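Local coordinates for protein fatty acyl CoA synthetase FADD13 (FATTY-ACYL-CoA SYNTHETASE) (Mycobacterium tuberculosis, PDB 3R44) that belongs to the ANL superfamily of AMP-binding enzymes, pairing a large N-terminal portion with a smaller C-terminal domain, at residues A[98-103]-A[219-224]. Sequence-based numbering, arbitrary orientation.
Sequences INTRLA and PMFHVA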
loop_
_atom_site.group_PDB
_atom_site.type_symbol
_atom_site.label_atom_id
_atom_site.label_comp_id
_atom_site.label_asym_id
_atom_site.label_seq_id
_atom_site.Cartn_x
_atom_site.Cartn_y
_atom_site.Cartn_z
ATOM N N ILE A 98 5.369 -9.654 6.251
ATOM C CA ILE A 98 6.410 -8.699 6.640
ATOM C C ILE A 98 7.256 -8.255 5.457
ATOM O O ILE A 98 7.680 -9.090 4.625
ATOM C CB ILE A 98 7.301 -9.303 7.742
ATOM C CG1 ILE A 98 6.439 -9.684 8.971
ATOM C CG2 ILE A 98 8.403 -8.323 8.136
ATOM C CD1 ILE A 98 7.197 -10.471 10.059
ATOM N N ASN A 99 7.501 -6.955 5.374
ATOM C CA ASN A 99 8.348 -6.356 4.318
ATOM C C ASN A 99 9.759 -6.947 4.416
ATOM O O ASN A 99 10.427 -6.776 5.433
ATOM C CB ASN A 99 8.352 -4.827 4.543
ATOM C CG ASN A 99 9.164 -4.023 3.528
ATOM O OD1 ASN A 99 10.091 -4.495 2.900
ATOM N ND2 ASN A 99 8.772 -2.765 3.361
ATOM N N THR A 100 10.206 -7.623 3.356
ATOM C CA THR A 100 11.517 -8.268 3.324
ATOM C C THR A 100 12.701 -7.306 3.132
ATOM O O THR A 100 13.854 -7.764 3.012
ATOM C CB THR A 100 11.582 -9.255 2.179
ATOM O OG1 THR A 100 11.247 -8.563 0.972
ATOM C CG2 THR A 100 10.597 -10.356 2.361
ATOM N N ARG A 101 12.429 -5.998 3.056
ATOM C CA ARG A 101 13.479 -4.963 3.021
ATOM C C ARG A 101 13.816 -4.436 4.401
ATOM O O ARG A 101 14.763 -3.678 4.554
ATOM C CB ARG A 101 13.070 -3.772 2.122
ATOM C CG ARG A 101 12.782 -4.131 0.651
ATOM N N LEU A 102 13.030 -4.800 5.414
ATOM C CA LEU A 102 13.266 -4.298 6.761
ATOM C C LEU A 102 14.465 -4.979 7.367
ATOM O O LEU A 102 14.761 -6.130 7.061
ATOM C CB LEU A 102 12.062 -4.526 7.643
ATOM C CG LEU A 102 10.817 -3.705 7.345
ATOM C CD1 LEU A 102 9.617 -4.227 8.168
ATOM C CD2 LEU A 102 10.984 -2.214 7.541
ATOM N N ALA A 103 15.157 -4.229 8.228
ATOM C CA ALA A 103 16.308 -4.719 8.958
ATOM C C ALA A 103 15.864 -5.609 10.104
ATOM O O ALA A 103 14.708 -5.578 10.527
ATOM C CB ALA A 103 17.127 -3.544 9.497
ATOM N N PRO A 219 5.461 -6.320 -4.468
ATOM C CA PRO A 219 5.505 -7.334 -3.397
ATOM C C PRO A 219 4.173 -7.628 -2.741
ATOM O O PRO A 219 3.364 -6.729 -2.468
ATOM C CB PRO A 219 6.469 -6.724 -2.376
ATOM C CG PRO A 219 7.358 -5.831 -3.233
ATOM C CD PRO A 219 6.415 -5.231 -4.236
ATOM N N MET A 220 3.985 -8.890 -2.382
ATOM C CA MET A 220 2.730 -9.308 -1.809
ATOM C C MET A 220 2.528 -8.864 -0.390
ATOM O O MET A 220 1.406 -8.975 0.138
ATOM C CB MET A 220 2.554 -10.801 -1.953
ATOM C CG MET A 220 2.206 -11.205 -3.388
ATOM S SD MET A 220 2.535 -12.981 -3.621
ATOM C CE MET A 220 2.123 -13.143 -5.389
ATOM N N PHE A 221 3.570 -8.358 0.257
ATOM C CA PHE A 221 3.381 -7.860 1.592
ATOM C C PHE A 221 2.778 -6.452 1.619
ATOM O O PHE A 221 2.650 -5.906 2.692
ATOM C CB PHE A 221 4.665 -7.932 2.445
ATOM C CG PHE A 221 5.896 -7.279 1.791
ATOM C CD1 PHE A 221 6.004 -5.887 1.691
ATOM C CD2 PHE A 221 6.918 -8.074 1.237
ATOM C CE1 PHE A 221 7.094 -5.282 1.022
ATOM C CE2 PHE A 221 8.018 -7.486 0.601
ATOM C CZ PHE A 221 8.113 -6.079 0.500
ATOM N N HIS A 222 2.547 -5.829 0.467
ATOM C CA HIS A 222 1.909 -4.515 0.387
ATOM C C HIS A 222 0.412 -4.824 0.400
ATOM O O HIS A 222 -0.031 -5.743 -0.271
ATOM C CB HIS A 222 2.209 -3.765 -0.940
ATOM C CG HIS A 222 3.610 -3.262 -1.071
ATOM N ND1 HIS A 222 4.208 -2.470 -0.113
ATOM C CD2 HIS A 222 4.523 -3.406 -2.065
ATOM C CE1 HIS A 222 5.446 -2.188 -0.486
ATOM N NE2 HIS A 222 5.669 -2.755 -1.658
ATOM N N VAL A 223 -0.356 -4.040 1.142
ATOM C CA VAL A 223 -1.780 -4.302 1.272
ATOM C C VAL A 223 -2.503 -4.313 -0.037
ATOM O O VAL A 223 -3.412 -5.144 -0.232
ATOM C CB VAL A 223 -2.437 -3.365 2.337
ATOM C CG1 VAL A 223 -2.624 -1.917 1.771
ATOM C CG2 VAL A 223 -3.732 -3.939 2.762
ATOM N N ALA A 224 -2.126 -3.456 -0.980
ATOM C CA ALA A 224 -2.852 -3.452 -2.201
ATOM C C ALA A 224 -2.567 -4.684 -3.038
ATOM O O ALA A 224 -3.437 -5.109 -3.796
ATOM C CB ALA A 224 -2.587 -2.189 -3.013
#
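Phe221 lays one face of its ring against the backbone of Asn99, whose CA sits over the ring centre, 3.5 Å from the centroid and 7° off the ring normal, a CH-pi contact. With CG between the backbone N and the carbonyl carbon (chi1 52°), the ring is turned back over Pro219 CB while its other face meets Asn99 CA. On that face the Asn99 amide runs past the CE1-CZ side, beyond the rim, its plane 19° from the ring's, with CG 3.5 Å from Phe221 CE1. Asn99 OD1 accepts a fairly straight hydrogen bond from Arg101 N, the two atoms 2.8 Å apart and the donor out of the carbonyl plane; this Asx turn fixes the amide while the type I turn Asn99-Leu102 reverses the chain. Thr100 brings its hydroxyl OG1 to 3.4 Å from Phe221 CE2, and Ile98 O approaches Phe221 CD2 obliquely at 3.6 Å. The contact joins two strand-to-helix connections of the AMP-binding fold: 98-103 links edge strand 94-97 of a four-stranded parallel sheet to helix 104-114, while segment 219-224 follows strand 213-216 of the large mixed sheet and enters helix 223-235, with His222 as N-cap. Pro219 CB, from Phe221's own turn, packs 3.3 Å above the opposite face of the ring. Behind the contact, Ile98 packs on Ile110 and Leu111, and Met220 N donates to Asn77 OD1.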